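Local coordinates for lipoprotein (Colwellia psychrerythraea, PDB 3O0Y) that is of unknown function, a putative DUF885 lipoprotein from a family grouped with the MA-clan metallopeptidases, which makes a peptidase-like role possible but unproven, at residues K39-K44 against D59-V63; I64-F70 against R170-K176. All blocks are in the same frame, centred on the assembly; numbering follows the deposited sequence.

Interaction 1: residues K39-K44 against D59-V63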
ATOM      1  N   LYS A  39       9.970   9.425  15.018  1.00  9.23           N
ATOM      2  CA  LYS A  39       9.525   8.051  15.170  1.00  8.39           C
ATOM      3  C   LYS A  39       8.561   7.868  16.357  1.00  8.94           C
ATOM      4  O   LYS A  39       7.484   7.294  16.198  1.00  9.77           O
ATOM      5  CB  LYS A  39      10.756   7.201  15.361  1.00  8.84           C
ATOM      6  CG  LYS A  39      10.392   5.778  15.753  1.00 11.25           C
ATOM      7  CD  LYS A  39      11.664   5.023  15.994  1.00 18.03           C
ATOM      8  CE  LYS A  39      11.941   4.597  17.299  1.00 24.88           C
ATOM      9  NZ  LYS A  39      12.943   3.402  17.366  1.00 22.27           N
ATOM     10  N   GLN A  40       8.958   8.347  17.539  1.00  8.38           N
ATOM     11  CA  GLN A  40       8.232   8.052  18.779  1.00 10.89           C
ATOM     12  C   GLN A  40       6.895   8.794  18.814  1.00 11.47           C
ATOM     13  O   GLN A  40       5.870   8.230  19.222  1.00 11.23           O
ATOM     14  CB  GLN A  40       9.120   8.325  20.003  1.00 10.60           C
ATOM     15  CG  GLN A  40      10.334   7.391  20.017  1.00 12.43           C
ATOM     16  CD  GLN A  40      11.113   7.380  21.293  1.00 16.30           C
ATOM     17  OE1 GLN A  40      11.213   8.387  21.989  1.00 17.10           O
ATOM     18  NE2 GLN A  40      11.741   6.243  21.573  1.00 16.98           N
ATOM     19  N   SER A  41       6.880   9.994  18.308  1.00 12.49           N
ATOM     20  CA  SER A  41       5.669  10.788  18.326  1.00 13.61           C
ATOM     21  C   SER A  41       4.629  10.253  17.329  1.00 12.09           C
ATOM     22  O   SER A  41       3.430  10.228  17.645  1.00 14.53           O
ATOM     23  CB  SER A  41       5.936  12.236  18.010  1.00 15.36           C
ATOM     24  OG  SER A  41       6.542  12.826  19.129  1.00 21.98           O
ATOM     25  N   LEU A  42       5.073   9.882  16.145  1.00  9.70           N
ATOM     26  CA  LEU A  42       4.144   9.358  15.141  1.00  9.79           C
ATOM     27  C   LEU A  42       3.548   8.072  15.692  1.00 12.13           C
ATOM     28  O   LEU A  42       2.314   7.905  15.674  1.00 12.87           O
ATOM     29  CB  LEU A  42       4.879   9.068  13.831  1.00  9.67           C
ATOM     30  CG  LEU A  42       4.026   8.501  12.708  1.00 11.62           C
ATOM     31  CD1 LEU A  42       2.807   9.386  12.347  1.00  9.54           C
ATOM     32  CD2 LEU A  42       4.944   8.126  11.496  1.00 12.51           C
ATOM     33  N   PHE A  43       4.416   7.154  16.111  1.00  9.54           N
ATOM     34  CA  PHE A  43       3.910   5.852  16.537  1.00 12.05           C
ATOM     35  C   PHE A  43       3.103   5.848  17.855  1.00 11.95           C
ATOM     36  O   PHE A  43       2.206   5.024  17.998  1.00 12.02           O
ATOM     37  CB  PHE A  43       5.001   4.836  16.593  1.00 13.01           C
ATOM     38  CG  PHE A  43       5.378   4.313  15.266  1.00 15.82           C
ATOM     39  CD1 PHE A  43       6.599   4.613  14.698  1.00 20.21           C
ATOM     40  CD2 PHE A  43       4.475   3.521  14.555  1.00 17.83           C
ATOM     41  CE1 PHE A  43       6.935   4.099  13.443  1.00 25.01           C
ATOM     42  CE2 PHE A  43       4.821   2.959  13.372  1.00 21.82           C
ATOM     43  CZ  PHE A  43       6.050   3.258  12.791  1.00 26.99           C
ATOM     44  N   LYS A  44       3.406   6.737  18.789  1.00 11.88           N
ATOM     45  CA  LYS A  44       2.527   6.885  19.959  1.00 13.56           C
ATOM     46  C   LYS A  44       1.102   7.237  19.568  1.00 12.51           C
ATOM     47  O   LYS A  44       0.160   6.856  20.245  1.00 13.50           O
ATOM     48  CB  LYS A  44       3.000   8.022  20.880  1.00 16.25           C
ATOM     49  CG  LYS A  44       4.249   7.851  21.667  1.00 26.30           C
ATOM     50  CD  LYS A  44       4.624   9.327  22.228  1.00 32.74           C
ATOM     51  CE  LYS A  44       6.141   9.541  22.578  1.00 39.85           C
ATOM     52  NZ  LYS A  44       6.732  10.937  22.289  1.00 37.37           N
ATOM     53  N   ASP A  59      11.174   0.569  21.487  1.00 18.62           N
ATOM     54  CA  ASP A  59      11.156   1.356  20.225  1.00 18.15           C
ATOM     55  C   ASP A  59      10.521   2.742  20.390  1.00 17.52           C
ATOM     56  O   ASP A  59      10.979   3.712  19.794  1.00 19.42           O
ATOM     57  CB  ASP A  59      10.397   0.561  19.145  1.00 16.45           C
ATOM     58  CG  ASP A  59      10.916  -0.856  18.989  1.00 20.68           C
ATOM     59  OD1 ASP A  59      12.071  -1.009  18.522  1.00 24.16           O
ATOM     60  OD2 ASP A  59      10.182  -1.838  19.298  1.00 17.27           O
ATOM     61  N   ILE A  60       9.451   2.840  21.179  1.00 17.53           N
ATOM     62  CA  ILE A  60       8.562   3.988  21.230  1.00 16.84           C
ATOM     63  C   ILE A  60       8.816   4.883  22.444  1.00 18.28           C
ATOM     64  O   ILE A  60       8.463   6.062  22.422  1.00 17.06           O
ATOM     65  CB  ILE A  60       7.088   3.542  21.207  1.00 17.49           C
ATOM     66  CG1 ILE A  60       6.787   2.673  19.966  1.00 20.63           C
ATOM     67  CG2 ILE A  60       6.104   4.737  21.191  1.00 19.12           C
ATOM     68  CD1 ILE A  60       7.245   3.293  18.666  1.00 20.42           C
ATOM     69  N   GLY A  61       9.411   4.319  23.504  1.00 18.16           N
ATOM     70  CA  GLY A  61       9.672   5.031  24.749  1.00 18.76           C
ATOM     71  C   GLY A  61       8.511   4.931  25.732  1.00 20.47           C
ATOM     72  O   GLY A  61       8.529   5.508  26.818  1.00 21.66           O
ATOM     73  N   GLN A  62       7.475   4.190  25.366  1.00 18.57           N
ATOM     74  CA  GLN A  62       6.374   3.938  26.278  1.00 18.59           C
ATOM     75  C   GLN A  62       5.568   2.743  25.750  1.00 17.16           C
ATOM     76  O   GLN A  62       5.656   2.395  24.593  1.00 14.52           O
ATOM     77  CB  GLN A  62       5.465   5.164  26.422  1.00 20.62           C
ATOM     78  CG  GLN A  62       4.645   5.484  25.186  1.00 21.65           C
ATOM     79  CD  GLN A  62       4.007   6.865  25.258  1.00 29.53           C
ATOM     80  OE1 GLN A  62       2.808   6.985  25.439  1.00 26.69           O
ATOM     81  NE2 GLN A  62       4.832   7.924  25.101  1.00 28.24           N
ATOM     82  N   VAL A  63       4.747   2.152  26.608  1.00 15.97           N
ATOM     83  CA  VAL A  63       3.971   0.945  26.216  1.00 16.14           C
ATOM     84  C   VAL A  63       2.799   1.429  25.404  1.00 14.60           C
ATOM     85  O   VAL A  63       2.102   2.378  25.796  1.00 17.00           O
ATOM     86  CB  VAL A  63       3.453   0.187  27.453  1.00 18.74           C
ATOM     87  CG1 VAL A  63       2.535  -0.988  27.035  1.00 15.84           C
ATOM     88  CG2 VAL A  63       4.631  -0.331  28.259  1.00 15.64           C
TER
HETATM   89  O   HOH W   1      13.238   0.908  17.163  1.00 36.54           O

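Interaction 2: residues I64-F70 against R170-K176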
ATOM      1  N   ILE A  64       2.629   0.835  24.228  1.00 14.38           N
ATOM      2  CA  ILE A  64       1.480   1.187  23.390  1.00 13.57           C
ATOM      3  C   ILE A  64       0.566   0.038  23.040  1.00 13.02           C
ATOM      4  O   ILE A  64      -0.374   0.220  22.255  1.00 12.52           O
ATOM      5  CB  ILE A  64       1.938   1.907  22.053  1.00 14.76           C
ATOM      6  CG1 ILE A  64       2.989   1.100  21.263  1.00 16.41           C
ATOM      7  CG2 ILE A  64       2.515   3.262  22.432  1.00 16.07           C
ATOM      8  CD1 ILE A  64       2.592  -0.277  20.693  1.00 18.99           C
ATOM      9  N   SER A  65       0.855  -1.143  23.608  1.00 13.60           N
ATOM     10  CA  SER A  65       0.257  -2.394  23.189  1.00 12.90           C
ATOM     11  C   SER A  65      -1.257  -2.494  23.427  1.00 13.08           C
ATOM     12  O   SER A  65      -1.920  -3.305  22.772  1.00 11.94           O
ATOM     13  CB  SER A  65       0.980  -3.582  23.831  1.00 14.91           C
ATOM     14  OG  SER A  65       1.134  -3.359  25.209  1.00 14.86           O
ATOM     15  N   SER A  66      -1.807  -1.683  24.318  1.00 13.46           N
ATOM     16  CA  SER A  66      -3.248  -1.612  24.433  1.00 12.64           C
ATOM     17  C   SER A  66      -3.782  -0.228  24.178  1.00 14.04           C
ATOM     18  O   SER A  66      -4.923   0.072  24.510  1.00 12.68           O
ATOM     19  CB  SER A  66      -3.699  -2.094  25.804  1.00 14.69           C
ATOM     20  OG  SER A  66      -3.214  -1.288  26.835  1.00 13.67           O
ATOM     21  N   ASP A  67      -3.000   0.597  23.511  1.00 12.94           N
ATOM     22  CA  ASP A  67      -3.480   1.923  23.158  1.00 13.37           C
ATOM     23  C   ASP A  67      -4.293   1.890  21.864  1.00 14.54           C
ATOM     24  O   ASP A  67      -4.129   1.021  20.983  1.00 12.65           O
ATOM     25  CB  ASP A  67      -2.317   2.901  22.984  1.00 14.54           C
ATOM     26  CG  ASP A  67      -1.660   3.331  24.324  1.00 20.18           C
ATOM     27  OD1 ASP A  67      -1.989   2.782  25.411  1.00 17.92           O
ATOM     28  OD2 ASP A  67      -0.788   4.236  24.269  1.00 25.06           O
ATOM     29  N   MET A  68      -5.140   2.895  21.748  1.00 13.65           N
ATOM     30  CA  MET A  68      -5.974   3.103  20.608  1.00 13.85           C
ATOM     31  C   MET A  68      -5.523   4.405  19.903  1.00 13.70           C
ATOM     32  O   MET A  68      -4.821   5.254  20.505  1.00 16.48           O
ATOM     33  CB  MET A  68      -7.458   3.214  21.046  1.00 12.44           C
ATOM     34  CG  MET A  68      -8.488   3.309  19.876  1.00 14.14           C
ATOM     35  SD  MET A  68      -8.377   2.166  18.484  1.00  5.76           S
ATOM     36  CE  MET A  68      -8.186   0.537  19.392  1.00 13.14           C
ATOM     37  N   GLU A  69      -5.910   4.551  18.634  1.00 12.71           N
ATOM     38  CA  GLU A  69      -5.682   5.775  17.878  1.00 11.40           C
ATOM     39  C   GLU A  69      -6.955   6.644  17.950  1.00 10.32           C
ATOM     40  O   GLU A  69      -8.040   6.110  17.920  1.00 12.15           O
ATOM     41  CB  GLU A  69      -5.416   5.421  16.444  1.00 12.06           C
ATOM     42  CG  GLU A  69      -4.145   4.608  16.256  1.00 10.65           C
ATOM     43  CD  GLU A  69      -3.900   4.079  14.827  1.00 12.95           C
ATOM     44  OE1 GLU A  69      -4.766   4.228  13.910  1.00 12.83           O
ATOM     45  OE2 GLU A  69      -2.816   3.435  14.627  1.00 13.68           O
ATOM     46  N   PHE A  70      -6.771   7.957  18.027  1.00 11.45           N
ATOM     47  CA  PHE A  70      -7.852   8.913  18.039  1.00 10.27           C
ATOM     48  C   PHE A  70      -7.620   9.987  17.012  1.00 10.32           C
ATOM     49  O   PHE A  70      -6.470  10.403  16.706  1.00 10.44           O
ATOM     50  CB  PHE A  70      -8.022   9.517  19.430  1.00 10.94           C
ATOM     51  CG  PHE A  70      -8.182   8.468  20.514  1.00 13.56           C
ATOM     52  CD1 PHE A  70      -9.279   7.630  20.530  1.00 16.41           C
ATOM     53  CD2 PHE A  70      -7.187   8.285  21.450  1.00 17.40           C
ATOM     54  CE1 PHE A  70      -9.402   6.627  21.518  1.00 16.27           C
ATOM     55  CE2 PHE A  70      -7.310   7.309  22.428  1.00 19.07           C
ATOM     56  CZ  PHE A  70      -8.417   6.515  22.471  1.00 16.25           C
ATOM     57  N   ARG A 170      -8.248  -2.810  23.910  1.00 10.15           N
ATOM     58  CA  ARG A 170      -8.374  -2.073  22.633  1.00 11.11           C
ATOM     59  C   ARG A 170      -9.808  -2.003  22.145  1.00 11.36           C
ATOM     60  O   ARG A 170     -10.315  -0.908  21.792  1.00 11.29           O
ATOM     61  CB  ARG A 170      -7.429  -2.696  21.586  1.00 11.19           C
ATOM     62  CG  ARG A 170      -6.018  -2.147  21.782  1.00 11.56           C
ATOM     63  CD  ARG A 170      -5.093  -2.517  20.610  1.00 11.98           C
ATOM     64  NE  ARG A 170      -3.926  -1.627  20.515  1.00 10.79           N
ATOM     65  CZ  ARG A 170      -2.802  -1.941  19.887  1.00 14.93           C
ATOM     66  NH1 ARG A 170      -2.681  -3.090  19.234  1.00  9.07           N
ATOM     67  NH2 ARG A 170      -1.827  -1.056  19.841  1.00 14.16           N
ATOM     68  N   LEU A 171     -10.495  -3.154  22.157  1.00 10.77           N
ATOM     69  CA  LEU A 171     -11.922  -3.181  21.753  1.00 11.29           C
ATOM     70  C   LEU A 171     -12.802  -2.239  22.559  1.00 12.02           C
ATOM     71  O   LEU A 171     -13.707  -1.599  22.014  1.00 13.30           O
ATOM     72  CB  LEU A 171     -12.487  -4.619  21.797  1.00 11.11           C
ATOM     73  CG  LEU A 171     -11.870  -5.667  20.863  1.00 11.34           C
ATOM     74  CD1 LEU A 171     -12.427  -7.033  21.235  1.00 12.45           C
ATOM     75  CD2 LEU A 171     -12.060  -5.397  19.404  1.00 12.33           C
ATOM     76  N   GLY A 172     -12.502  -2.122  23.859  1.00 12.16           N
ATOM     77  CA  GLY A 172     -13.234  -1.277  24.772  1.00 13.22           C
ATOM     78  C   GLY A 172     -13.099   0.185  24.516  1.00 13.41           C
ATOM     79  O   GLY A 172     -13.917   0.956  24.986  1.00 13.58           O
ATOM     80  N   GLN A 173     -12.134   0.576  23.686  1.00 11.53           N
ATOM     81  CA  GLN A 173     -11.952   2.004  23.356  1.00 12.36           C
ATOM     82  C   GLN A 173     -12.560   2.400  22.017  1.00 12.50           C
ATOM     83  O   GLN A 173     -12.345   3.529  21.524  1.00 11.72           O
ATOM     84  CB  GLN A 173     -10.463   2.285  23.353  1.00 13.16           C
ATOM     85  CG  GLN A 173      -9.857   2.111  24.761  1.00 15.15           C
ATOM     86  CD  GLN A 173      -8.404   2.239  24.723  1.00 17.31           C
ATOM     87  OE1 GLN A 173      -7.659   1.245  24.668  1.00 16.57           O
ATOM     88  NE2 GLN A 173      -7.960   3.475  24.708  1.00  9.08           N
ATOM     89  N   PHE A 174     -13.355   1.505  21.429  1.00 11.72           N
ATOM     90  CA  PHE A 174     -13.903   1.788  20.090  1.00 12.21           C
ATOM     91  C   PHE A 174     -14.961   2.882  20.140  1.00 13.48           C
ATOM     92  O   PHE A 174     -15.244   3.564  19.108  1.00 11.59           O
ATOM     93  CB  PHE A 174     -14.449   0.543  19.444  1.00 12.04           C
ATOM     94  CG  PHE A 174     -13.483  -0.136  18.539  1.00 12.67           C
ATOM     95  CD1 PHE A 174     -12.276  -0.565  19.012  1.00 13.44           C
ATOM     96  CD2 PHE A 174     -13.769  -0.345  17.221  1.00 17.04           C
ATOM     97  CE1 PHE A 174     -11.399  -1.240  18.217  1.00 16.59           C
ATOM     98  CE2 PHE A 174     -12.905  -1.013  16.427  1.00 18.03           C
ATOM     99  CZ  PHE A 174     -11.663  -1.402  16.923  1.00 13.38           C
ATOM    100  N   ASP A 175     -15.521   3.114  21.329  1.00 12.70           N
ATOM    101  CA  ASP A 175     -16.440   4.245  21.457  1.00 15.14           C
ATOM    102  C   ASP A 175     -15.744   5.594  21.229  1.00 15.63           C
ATOM    103  O   ASP A 175     -16.242   6.445  20.481  1.00 13.72           O
ATOM    104  CB  ASP A 175     -17.191   4.278  22.802  1.00 15.97           C
ATOM    105  CG  ASP A 175     -16.273   4.147  24.041  1.00 20.89           C
ATOM    106  OD1 ASP A 175     -15.082   3.767  23.969  1.00 18.94           O
ATOM    107  OD2 ASP A 175     -16.814   4.350  25.167  1.00 21.49           O
ATOM    108  N   LYS A 176     -14.581   5.776  21.844  1.00 14.79           N
ATOM    109  CA  LYS A 176     -13.866   7.020  21.639  1.00 15.23           C
ATOM    110  C   LYS A 176     -13.329   7.064  20.221  1.00 14.48           C
ATOM    111  O   LYS A 176     -13.294   8.118  19.634  1.00 13.28           O
ATOM    112  CB  LYS A 176     -12.739   7.198  22.665  1.00 16.16           C
ATOM    113  CG  LYS A 176     -12.083   8.573  22.611  1.00 17.50           C
ATOM    114  CD  LYS A 176     -11.227   8.870  23.861  1.00 23.16           C
ATOM    115  CE  LYS A 176     -10.293  10.060  23.629  1.00 24.65           C
ATOM    116  NZ  LYS A 176      -9.300  10.199  24.739  1.00 26.53           N
TER

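Interaction 1: residues K39-K44 against D59-V63
The last turns of helix 27-44 meet the end of the short helix 57-60 where the chain breaks out of it. At Asp-59 the contact is polar. Gln-40 NE2 donates a hydrogen bond to the backbone oxygen Asp-59 O at 3.2 Å, although the place of this oxygen is less certain. The carboxylate is reached through a water, which lies 2.5 Å from Lys-39 NZ and 2.6 Å from Asp-59 OD1 and so bridges the two charges; Asp-59 OD2 accepts a hydrogen bond from the backbone N of Ser-56, just ahead of helix 57-60. Ile-60, where the backbones come closest (Gln-40 CA to Ile-60 CA, 4.8 Å), provides the apolar centre: its CD1 packs 3.4 Å from Phe-43 CB, and its CG2 lies 3.7 Å from Lys-44 CG. Gly-61 then leaves helical geometry with positive phi, and a side chain here would crowd the preceding carbonyl and Gln-40 OE1. Beyond the turn, the end of the Gln-62 side chain comes back toward helix 27-44, its NE2 in van der Waals contact 3.2 Å from Lys-44 CD. This is helix-end packing: a helix side chain meets a C-terminal carbonyl just before a positive-phi glycine, around an Ile-Phe apolar core. Behind it, Phe-43 packs against Ser-49, Ala-50 and Tyr-53 of helix 47-53 and Phe-459 and Leu-460 of helix 459-462, while Leu-55 touches both Phe-43 and Ile-60.

Interaction 2: residues I64-F70 against R170-K176
Arg-170 makes the principal polar link, its NE donating to Asp-67 O at 2.7 Å; a weak second bond runs from Arg-170 NH2 to the same Asp-67 O at 3.3 Å. The guanidinium lies with one face against the backbone of the type I beta turn Ile-64 to Asp-67, covered by Ser-65 O and Ser-66 N, and its NH1 reaches on to Thr-51 of helix 47-53. Farther along, Met-68 settles beside the junction of helices 161-172 and 174-190: its CE packs 3.9 Å from Phe-174 CE1, and its SD lies 5.2 Å from the Phe-174 ring centroid in an oblique Met-aromatic contact. The Gln-173 side chain points toward the loop and packs against both Met-68 and Phe-70. At the outer end Lys-176 lies over the face of Phe-70, with CE 3.9 Å (CH-pi) and NZ 4.4 Å (cation-pi) from the ring centroid. A segment without regular secondary structure is thus fixed to the helices by a charged side chain bonded to its backbone, reinforced by sulfur-aromatic and cation-pi contacts.

In the fold
The two contacts follow each other directly: 59-63 runs into 64-70 without a break, so the chain leaving helix 57-60 is held first to helix 27-44 and then, before helix 73-92 begins, to the 161-172/174-190 junction. Interaction 1 is local, its segments 15 residues apart at their closest ends, whereas those of interaction 2 are 100 apart. Their centres are about 15 Å apart, on the same side of the molecule and about 22 and 23 Å from the chain's centre. Helix 47-53 links them further, touching Phe-43 of interaction 1 and Ile-64, Asp-67 and Arg-170 of interaction 2. Both appear to be structural packing, and no active-site role can be assigned to either.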